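PDB 3GCG: L0028 (Mitochondria associated protein) from Escherichia coli, which probably acts as a bacterial effector in host cells that switches on a Rho-family GTPase such as Cdc42 by promoting its guanine nucleotide exchange. Local coordinates for residues 43-56 / 143-156. Numbering follows the deposited sequence.
Sequences WFQQEQTTYISRTV and FERNFSGFKVSEIK
Tyr51 and Phe143 both hold CG trans to the backbone N (chi1 -173° and 172°), which brings the two rings face to face between the helices in an offset stack, centroids 4.1 Å apart. Tyr51 CD2 lies over the middle of the Phe143 ring, while Phe143 CB sits above the tyrosine face as a CH-pi contact. Tyr51 also receives Val152 CG2 at its edge, and Ile52 CG1 reaches Phe143 CZ at 3.7 Å. Cutting Phe143 back to an alanine is likely to leave the Tyr51 face without its stacking partner and open a gap beside Ile52. In the loop, Phe147 makes a second offset stack with Phe44, whose CE1 is centred over it; the Asn146 carbonyl O meets that same CE1 at 3.2 Å, in the ring plane, where the C-H is slightly positive. Trp43 CH2 comes to the edge of Phe147 at CZ (3.6 Å). The WxxxE motif of this effector family matches Trp43 and Glu47; Trp43 NE1 and Glu47 both hydrogen-bond Ser99, and Glu47 also Ser98. Beta-branched residues finish the seam: Thr55 CG2 presses on Ile155 CG2 at 3.5 Å, the Thr55 hydroxyl donating to the Tyr51 carbonyl. The axes of 43-56 and 152-156 run at 52° to each other, with helix 20-32 against Trp43, helix 73-87 against Ile52 and Val56, and another protein's chain packed on Trp43 and Glu47.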
ATOM      1  N   TRP B  43       9.797 -14.174   6.086  1.00 21.41           N
ATOM      2  CA  TRP B  43       9.497 -12.766   6.290  1.00 20.17           C
ATOM      3  C   TRP B  43      10.738 -11.920   5.997  1.00 19.47           C
ATOM      4  O   TRP B  43      10.655 -10.898   5.310  1.00 17.84           O
ATOM      5  CB  TRP B  43       9.046 -12.496   7.730  1.00 18.60           C
ATOM      6  CG  TRP B  43       8.958 -11.028   8.009  1.00 17.40           C
ATOM      7  CD1 TRP B  43       7.941 -10.184   7.650  1.00 17.78           C
ATOM      8  CD2 TRP B  43       9.979 -10.202   8.581  1.00 17.14           C
ATOM      9  NE1 TRP B  43       8.267  -8.888   7.963  1.00 15.78           N
ATOM     10  CE2 TRP B  43       9.509  -8.870   8.543  1.00 17.54           C
ATOM     11  CE3 TRP B  43      11.240 -10.459   9.139  1.00 16.32           C
ATOM     12  CZ2 TRP B  43      10.264  -7.794   9.022  1.00 13.67           C
ATOM     13  CZ3 TRP B  43      11.988  -9.391   9.614  1.00 15.96           C
ATOM     14  CH2 TRP B  43      11.491  -8.074   9.559  1.00 18.20           C
ATOM     15  N   PHE B  44      11.883 -12.344   6.527  1.00 19.16           N
ATOM     16  CA  PHE B  44      13.136 -11.609   6.331  1.00 22.53           C
ATOM     17  C   PHE B  44      13.468 -11.446   4.849  1.00 22.36           C
ATOM     18  O   PHE B  44      13.802 -10.352   4.396  1.00 22.62           O
ATOM     19  CB  PHE B  44      14.298 -12.325   7.034  1.00 24.90           C
ATOM     20  CG  PHE B  44      15.592 -11.557   7.009  1.00 26.48           C
ATOM     21  CD1 PHE B  44      15.826 -10.529   7.922  1.00 27.50           C
ATOM     22  CD2 PHE B  44      16.573 -11.844   6.055  1.00 26.72           C
ATOM     23  CE1 PHE B  44      17.024  -9.790   7.885  1.00 30.69           C
ATOM     24  CE2 PHE B  44      17.776 -11.114   6.006  1.00 29.09           C
ATOM     25  CZ  PHE B  44      18.002 -10.085   6.921  1.00 29.73           C
ATOM     26  N   GLN B  45      13.378 -12.545   4.102  1.00 23.11           N
ATOM     27  CA  GLN B  45      13.660 -12.532   2.671  1.00 23.91           C
ATOM     28  C   GLN B  45      12.749 -11.560   1.919  1.00 23.09           C
ATOM     29  O   GLN B  45      13.217 -10.729   1.136  1.00 20.04           O
ATOM     30  CB  GLN B  45      13.493 -13.944   2.086  1.00 26.55           C
ATOM     31  CG  GLN B  45      14.634 -14.908   2.404  1.00 31.85           C
ATOM     32  CD  GLN B  45      14.455 -16.285   1.762  1.00 35.87           C
ATOM     33  OE1 GLN B  45      14.297 -16.409   0.542  1.00 36.28           O
ATOM     34  NE2 GLN B  45      14.488 -17.328   2.587  1.00 36.94           N
ATOM     35  N   GLN B  46      11.447 -11.670   2.167  1.00 22.00           N
ATOM     36  CA  GLN B  46      10.469 -10.817   1.505  1.00 22.39           C
ATOM     37  C   GLN B  46      10.636  -9.335   1.831  1.00 21.92           C
ATOM     38  O   GLN B  46      10.612  -8.492   0.939  1.00 20.57           O
ATOM     39  CB  GLN B  46       9.059 -11.260   1.882  1.00 21.38           C
ATOM     40  CG  GLN B  46       8.817 -12.733   1.658  1.00 23.75           C
ATOM     41  CD  GLN B  46       7.344 -13.078   1.631  1.00 24.61           C
ATOM     42  OE1 GLN B  46       6.512 -12.352   2.185  1.00 22.03           O
ATOM     43  NE2 GLN B  46       7.013 -14.196   0.995  1.00 23.87           N
ATOM     44  N   GLU B  47      10.798  -9.026   3.112  1.00 22.32           N
ATOM     45  CA  GLU B  47      10.961  -7.644   3.538  1.00 23.09           C
ATOM     46  C   GLU B  47      12.233  -7.040   2.954  1.00 23.39           C
ATOM     47  O   GLU B  47      12.222  -5.908   2.477  1.00 24.42           O
ATOM     48  CB  GLU B  47      10.994  -7.554   5.066  1.00 21.79           C
ATOM     49  CG  GLU B  47      11.263  -6.152   5.578  1.00 23.14           C
ATOM     50  CD  GLU B  47      10.143  -5.185   5.234  1.00 23.80           C
ATOM     51  OE1 GLU B  47      10.404  -3.967   5.251  1.00 22.10           O
ATOM     52  OE2 GLU B  47       9.006  -5.642   4.963  1.00 20.76           O
ATOM     53  N   GLN B  48      13.327  -7.795   2.986  1.00 23.08           N
ATOM     54  CA  GLN B  48      14.593  -7.306   2.442  1.00 22.98           C
ATOM     55  C   GLN B  48      14.478  -6.858   0.981  1.00 21.95           C
ATOM     56  O   GLN B  48      14.885  -5.741   0.638  1.00 21.05           O
ATOM     57  CB  GLN B  48      15.677  -8.382   2.556  1.00 23.96           C
ATOM     58  CG  GLN B  48      17.075  -7.877   2.227  1.00 24.98           C
ATOM     59  CD  GLN B  48      18.166  -8.853   2.662  1.00 29.64           C
ATOM     60  OE1 GLN B  48      18.154 -10.032   2.279  1.00 27.28           O
ATOM     61  NE2 GLN B  48      19.114  -8.365   3.464  1.00 25.90           N
ATOM     62  N   THR B  49      13.937  -7.718   0.115  1.00 19.73           N
ATOM     63  CA  THR B  49      13.814  -7.345  -1.287  1.00 20.00           C
ATOM     64  C   THR B  49      12.761  -6.251  -1.457  1.00 19.03           C
ATOM     65  O   THR B  49      12.850  -5.436  -2.364  1.00 18.74           O
ATOM     66  CB  THR B  49      13.478  -8.565  -2.206  1.00 21.97           C
ATOM     67  OG1 THR B  49      12.133  -8.466  -2.693  1.00 24.44           O
ATOM     68  CG2 THR B  49      13.653  -9.860  -1.468  1.00 20.38           C
ATOM     69  N   THR B  50      11.782  -6.220  -0.563  1.00 20.62           N
ATOM     70  CA  THR B  50      10.733  -5.210  -0.626  1.00 20.76           C
ATOM     71  C   THR B  50      11.227  -3.830  -0.180  1.00 20.03           C
ATOM     72  O   THR B  50      11.007  -2.839  -0.878  1.00 20.60           O
ATOM     73  CB  THR B  50       9.515  -5.609   0.235  1.00 19.24           C
ATOM     74  OG1 THR B  50       8.855  -6.726  -0.369  1.00 18.22           O
ATOM     75  CG2 THR B  50       8.533  -4.448   0.353  1.00 16.68           C
ATOM     76  N   TYR B  51      11.883  -3.772   0.980  1.00 18.42           N
ATOM     77  CA  TYR B  51      12.406  -2.513   1.520  1.00 19.06           C
ATOM     78  C   TYR B  51      13.450  -1.894   0.591  1.00 18.68           C
ATOM     79  O   TYR B  51      13.467  -0.683   0.366  1.00 18.29           O
ATOM     80  CB  TYR B  51      13.042  -2.727   2.895  1.00 18.13           C
ATOM     81  CG  TYR B  51      13.440  -1.423   3.556  1.00 17.39           C
ATOM     82  CD1 TYR B  51      12.553  -0.738   4.387  1.00 16.46           C
ATOM     83  CD2 TYR B  51      14.672  -0.829   3.278  1.00 19.52           C
ATOM     84  CE1 TYR B  51      12.875   0.502   4.918  1.00 16.37           C
ATOM     85  CE2 TYR B  51      15.005   0.420   3.798  1.00 19.36           C
ATOM     86  CZ  TYR B  51      14.103   1.077   4.614  1.00 20.02           C
ATOM     87  OH  TYR B  51      14.428   2.323   5.107  1.00 24.05           O
ATOM     88  N   ILE B  52      14.324  -2.738   0.058  1.00 19.48           N
ATOM     89  CA  ILE B  52      15.362  -2.291  -0.852  1.00 19.15           C
ATOM     90  C   ILE B  52      14.758  -1.809  -2.169  1.00 17.91           C
ATOM     91  O   ILE B  52      15.195  -0.793  -2.716  1.00 16.35           O
ATOM     92  CB  ILE B  52      16.358  -3.420  -1.136  1.00 19.80           C
ATOM     93  CG1 ILE B  52      17.108  -3.783   0.147  1.00 21.38           C
ATOM     94  CG2 ILE B  52      17.341  -2.992  -2.226  1.00 22.61           C
ATOM     95  CD1 ILE B  52      17.976  -5.038   0.002  1.00 23.40           C
ATOM     96  N   SER B  53      13.757  -2.539  -2.670  1.00 16.42           N
ATOM     97  CA  SER B  53      13.082  -2.181  -3.921  1.00 15.72           C
ATOM     98  C   SER B  53      12.350  -0.864  -3.777  1.00 15.20           C
ATOM     99  O   SER B  53      12.314  -0.057  -4.702  1.00 15.59           O
ATOM    100  CB  SER B  53      12.067  -3.252  -4.330  1.00 14.75           C
ATOM    101  OG  SER B  53      12.713  -4.457  -4.682  1.00 14.50           O
ATOM    102  N   ARG B  54      11.746  -0.649  -2.619  1.00 16.18           N
ATOM    103  CA  ARG B  54      11.028   0.589  -2.406  1.00 18.19           C
ATOM    104  C   ARG B  54      12.046   1.727  -2.301  1.00 16.73           C
ATOM    105  O   ARG B  54      11.812   2.820  -2.810  1.00 17.26           O
ATOM    106  CB  ARG B  54      10.131   0.460  -1.168  1.00 21.13           C
ATOM    107  CG  ARG B  54      10.554   1.191   0.068  1.00 27.30           C
ATOM    108  CD  ARG B  54       9.857   2.527   0.190  1.00 31.15           C
ATOM    109  NE  ARG B  54      10.049   3.079   1.527  1.00 38.45           N
ATOM    110  CZ  ARG B  54       9.337   2.727   2.592  1.00 41.02           C
ATOM    111  NH1 ARG B  54       8.365   1.829   2.481  1.00 43.15           N
ATOM    112  NH2 ARG B  54       9.622   3.246   3.782  1.00 44.07           N
ATOM    113  N   THR B  55      13.188   1.460  -1.669  1.00 15.52           N
ATOM    114  CA  THR B  55      14.250   2.464  -1.549  1.00 16.47           C
ATOM    115  C   THR B  55      14.671   2.853  -2.967  1.00 15.80           C
ATOM    116  O   THR B  55      14.885   4.025  -3.263  1.00 15.44           O
ATOM    117  CB  THR B  55      15.484   1.909  -0.788  1.00 15.26           C
ATOM    118  OG1 THR B  55      15.117   1.605   0.560  1.00 16.07           O
ATOM    119  CG2 THR B  55      16.604   2.937  -0.751  1.00 17.46           C
ATOM    120  N   VAL B  56      14.770   1.858  -3.845  1.00 15.39           N
ATOM    121  CA  VAL B  56      15.146   2.110  -5.227  1.00 15.09           C
ATOM    122  C   VAL B  56      14.063   2.913  -5.938  1.00 15.55           C
ATOM    123  O   VAL B  56      14.360   3.901  -6.601  1.00 18.33           O
ATOM    124  CB  VAL B  56      15.377   0.798  -6.004  1.00 12.96           C
ATOM    125  CG1 VAL B  56      15.559   1.100  -7.474  1.00 13.47           C
ATOM    126  CG2 VAL B  56      16.601   0.073  -5.465  1.00 12.43           C
ATOM    127  N   PHE B 143      15.761  -1.388   9.700  1.00 27.65           N
ATOM    128  CA  PHE B 143      16.237  -2.139   8.554  1.00 27.47           C
ATOM    129  C   PHE B 143      17.758  -2.292   8.581  1.00 28.06           C
ATOM    130  O   PHE B 143      18.284  -3.394   8.424  1.00 28.05           O
ATOM    131  CB  PHE B 143      15.830  -1.431   7.259  1.00 26.22           C
ATOM    132  CG  PHE B 143      16.438  -2.036   6.022  1.00 25.89           C
ATOM    133  CD1 PHE B 143      15.996  -3.269   5.545  1.00 24.95           C
ATOM    134  CD2 PHE B 143      17.465  -1.381   5.348  1.00 25.04           C
ATOM    135  CE1 PHE B 143      16.563  -3.846   4.413  1.00 25.50           C
ATOM    136  CE2 PHE B 143      18.048  -1.944   4.209  1.00 27.13           C
ATOM    137  CZ  PHE B 143      17.595  -3.185   3.738  1.00 28.63           C
ATOM    138  N   GLU B 144      18.456  -1.179   8.772  1.00 27.94           N
ATOM    139  CA  GLU B 144      19.916  -1.179   8.782  1.00 30.70           C
ATOM    140  C   GLU B 144      20.577  -1.941   9.928  1.00 32.16           C
ATOM    141  O   GLU B 144      21.739  -2.313   9.831  1.00 33.39           O
ATOM    142  CB  GLU B 144      20.438   0.259   8.748  1.00 28.07           C
ATOM    143  CG  GLU B 144      19.926   1.040   7.552  1.00 27.25           C
ATOM    144  CD  GLU B 144      20.531   2.421   7.444  1.00 27.59           C
ATOM    145  OE1 GLU B 144      20.687   3.092   8.487  1.00 29.84           O
ATOM    146  OE2 GLU B 144      20.838   2.840   6.310  1.00 27.53           O
ATOM    147  N   ARG B 145      19.847  -2.182  11.009  1.00 34.58           N
ATOM    148  CA  ARG B 145      20.426  -2.908  12.129  1.00 37.24           C
ATOM    149  C   ARG B 145      20.206  -4.412  12.017  1.00 37.45           C
ATOM    150  O   ARG B 145      20.941  -5.203  12.612  1.00 38.34           O
ATOM    151  CB  ARG B 145      19.844  -2.399  13.443  1.00 38.57           C
ATOM    152  CG  ARG B 145      20.022  -0.908  13.619  1.00 42.78           C
ATOM    153  CD  ARG B 145      19.849  -0.498  15.062  1.00 45.90           C
ATOM    154  NE  ARG B 145      20.155   0.912  15.255  1.00 50.14           N
ATOM    155  CZ  ARG B 145      20.267   1.493  16.443  1.00 52.88           C
ATOM    156  NH1 ARG B 145      20.100   0.778  17.552  1.00 53.34           N
ATOM    157  NH2 ARG B 145      20.548   2.788  16.522  1.00 53.66           N
ATOM    158  N   ASN B 146      19.213  -4.806  11.230  1.00 35.81           N
ATOM    159  CA  ASN B 146      18.898  -6.215  11.073  1.00 35.61           C
ATOM    160  C   ASN B 146      19.083  -6.734   9.648  1.00 36.69           C
ATOM    161  O   ASN B 146      19.077  -7.940   9.425  1.00 37.17           O
ATOM    162  CB  ASN B 146      17.459  -6.450  11.540  1.00 34.46           C
ATOM    163  CG  ASN B 146      17.253  -6.073  13.004  1.00 34.80           C
ATOM    164  OD1 ASN B 146      17.340  -6.918  13.893  1.00 36.43           O
ATOM    165  ND2 ASN B 146      16.997  -4.798  13.257  1.00 34.94           N
ATOM    166  N   PHE B 147      19.251  -5.828   8.689  1.00 37.79           N
ATOM    167  CA  PHE B 147      19.421  -6.220   7.286  1.00 40.81           C
ATOM    168  C   PHE B 147      20.675  -5.610   6.668  1.00 43.08           C
ATOM    169  O   PHE B 147      20.601  -5.006   5.599  1.00 43.86           O
ATOM    170  CB  PHE B 147      18.230  -5.750   6.437  1.00 38.05           C
ATOM    171  CG  PHE B 147      16.899  -6.308   6.858  1.00 35.80           C
ATOM    172  CD1 PHE B 147      16.351  -5.998   8.097  1.00 34.09           C
ATOM    173  CD2 PHE B 147      16.166  -7.100   5.982  1.00 33.43           C
ATOM    174  CE1 PHE B 147      15.096  -6.473   8.457  1.00 35.15           C
ATOM    175  CE2 PHE B 147      14.910  -7.580   6.334  1.00 34.38           C
ATOM    176  CZ  PHE B 147      14.372  -7.263   7.570  1.00 34.10           C
ATOM    177  N   SER B 148      21.822  -5.755   7.313  1.00 47.12           N
ATOM    178  CA  SER B 148      23.025  -5.158   6.747  1.00 51.29           C
ATOM    179  C   SER B 148      23.566  -5.846   5.509  1.00 53.39           C
ATOM    180  O   SER B 148      24.694  -6.322   5.494  1.00 55.34           O
ATOM    181  CB  SER B 148      24.127  -5.044   7.796  1.00 51.09           C
ATOM    182  OG  SER B 148      23.945  -3.880   8.583  1.00 51.68           O
ATOM    183  N   GLY B 149      22.739  -5.906   4.472  1.00 56.14           N
ATOM    184  CA  GLY B 149      23.173  -6.484   3.218  1.00 55.92           C
ATOM    185  C   GLY B 149      23.765  -5.298   2.485  1.00 56.33           C
ATOM    186  O   GLY B 149      24.615  -5.444   1.610  1.00 59.36           O
ATOM    187  N   PHE B 150      23.306  -4.111   2.887  1.00 53.99           N
ATOM    188  CA  PHE B 150      23.719  -2.822   2.336  1.00 50.57           C
ATOM    189  C   PHE B 150      22.875  -1.737   3.025  1.00 47.44           C
ATOM    190  O   PHE B 150      21.714  -1.976   3.355  1.00 46.98           O
ATOM    191  CB  PHE B 150      23.490  -2.791   0.818  1.00 52.98           C
ATOM    192  CG  PHE B 150      24.734  -3.053   0.002  1.00 55.03           C
ATOM    193  CD1 PHE B 150      25.780  -2.135  -0.006  1.00 55.03           C
ATOM    194  CD2 PHE B 150      24.859  -4.218  -0.758  1.00 55.28           C
ATOM    195  CE1 PHE B 150      26.931  -2.369  -0.760  1.00 56.10           C
ATOM    196  CE2 PHE B 150      26.005  -4.461  -1.515  1.00 55.47           C
ATOM    197  CZ  PHE B 150      27.043  -3.535  -1.516  1.00 56.14           C
ATOM    198  N   LYS B 151      23.460  -0.560   3.248  1.00 43.21           N
ATOM    199  CA  LYS B 151      22.763   0.552   3.908  1.00 39.30           C
ATOM    200  C   LYS B 151      21.938   1.394   2.943  1.00 37.18           C
ATOM    201  O   LYS B 151      22.216   1.429   1.748  1.00 37.02           O
ATOM    202  CB  LYS B 151      23.764   1.460   4.618  1.00 40.77           C
ATOM    203  CG  LYS B 151      24.444   0.824   5.813  1.00 41.62           C
ATOM    204  CD  LYS B 151      25.521   1.738   6.366  1.00 44.64           C
ATOM    205  CE  LYS B 151      26.103   1.201   7.664  1.00 45.50           C
ATOM    206  NZ  LYS B 151      27.200   2.081   8.162  1.00 47.99           N
ATOM    207  N   VAL B 152      20.933   2.087   3.472  1.00 34.13           N
ATOM    208  CA  VAL B 152      20.058   2.918   2.648  1.00 31.59           C
ATOM    209  C   VAL B 152      20.777   3.972   1.815  1.00 30.69           C
ATOM    210  O   VAL B 152      20.446   4.163   0.645  1.00 28.93           O
ATOM    211  CB  VAL B 152      18.980   3.613   3.504  1.00 30.43           C
ATOM    212  CG1 VAL B 152      18.186   4.600   2.654  1.00 30.31           C
ATOM    213  CG2 VAL B 152      18.041   2.571   4.084  1.00 31.12           C
ATOM    214  N   SER B 153      21.746   4.662   2.411  1.00 29.92           N
ATOM    215  CA  SER B 153      22.494   5.694   1.692  1.00 28.28           C
ATOM    216  C   SER B 153      23.260   5.046   0.551  1.00 27.28           C
ATOM    217  O   SER B 153      23.395   5.610  -0.534  1.00 27.14           O
ATOM    218  CB  SER B 153      23.484   6.392   2.624  1.00 29.11           C
ATOM    219  OG  SER B 153      24.453   5.473   3.100  1.00 31.35           O
ATOM    220  N   GLU B 154      23.760   3.847   0.806  1.00 24.60           N
ATOM    221  CA  GLU B 154      24.502   3.119  -0.203  1.00 26.91           C
ATOM    222  C   GLU B 154      23.558   2.725  -1.347  1.00 25.00           C
ATOM    223  O   GLU B 154      23.858   2.962  -2.517  1.00 25.49           O
ATOM    224  CB  GLU B 154      25.153   1.889   0.433  1.00 27.45           C
ATOM    225  CG  GLU B 154      25.924   2.229   1.705  1.00 32.19           C
ATOM    226  CD  GLU B 154      26.751   1.070   2.227  1.00 32.55           C
ATOM    227  OE1 GLU B 154      26.196  -0.042   2.375  1.00 32.92           O
ATOM    228  OE2 GLU B 154      27.952   1.278   2.496  1.00 33.42           O
ATOM    229  N   ILE B 155      22.418   2.136  -0.998  1.00 23.03           N
ATOM    230  CA  ILE B 155      21.417   1.734  -1.984  1.00 22.33           C
ATOM    231  C   ILE B 155      21.060   2.935  -2.867  1.00 21.25           C
ATOM    232  O   ILE B 155      21.015   2.825  -4.095  1.00 22.45           O
ATOM    233  CB  ILE B 155      20.137   1.216  -1.282  1.00 20.58           C
ATOM    234  CG1 ILE B 155      20.450  -0.066  -0.517  1.00 21.38           C
ATOM    235  CG2 ILE B 155      19.037   0.963  -2.293  1.00 19.93           C
ATOM    236  CD1 ILE B 155      19.316  -0.521   0.371  1.00 21.36           C
ATOM    237  N   LYS B 156      20.806   4.078  -2.233  1.00 20.76           N
ATOM    238  CA  LYS B 156      20.473   5.311  -2.948  1.00 21.79           C
ATOM    239  C   LYS B 156      21.562   5.733  -3.933  1.00 21.22           C
ATOM    240  O   LYS B 156      21.276   6.065  -5.082  1.00 20.44           O
ATOM    241  CB  LYS B 156      20.257   6.462  -1.969  1.00 23.42           C
ATOM    242  CG  LYS B 156      18.939   6.435  -1.209  1.00 29.58           C
ATOM    243  CD  LYS B 156      18.717   7.763  -0.474  1.00 30.56           C
ATOM    244  CE  LYS B 156      17.359   7.805   0.213  1.00 33.19           C
ATOM    245  NZ  LYS B 156      17.083   9.130   0.849  1.00 37.52           N
TER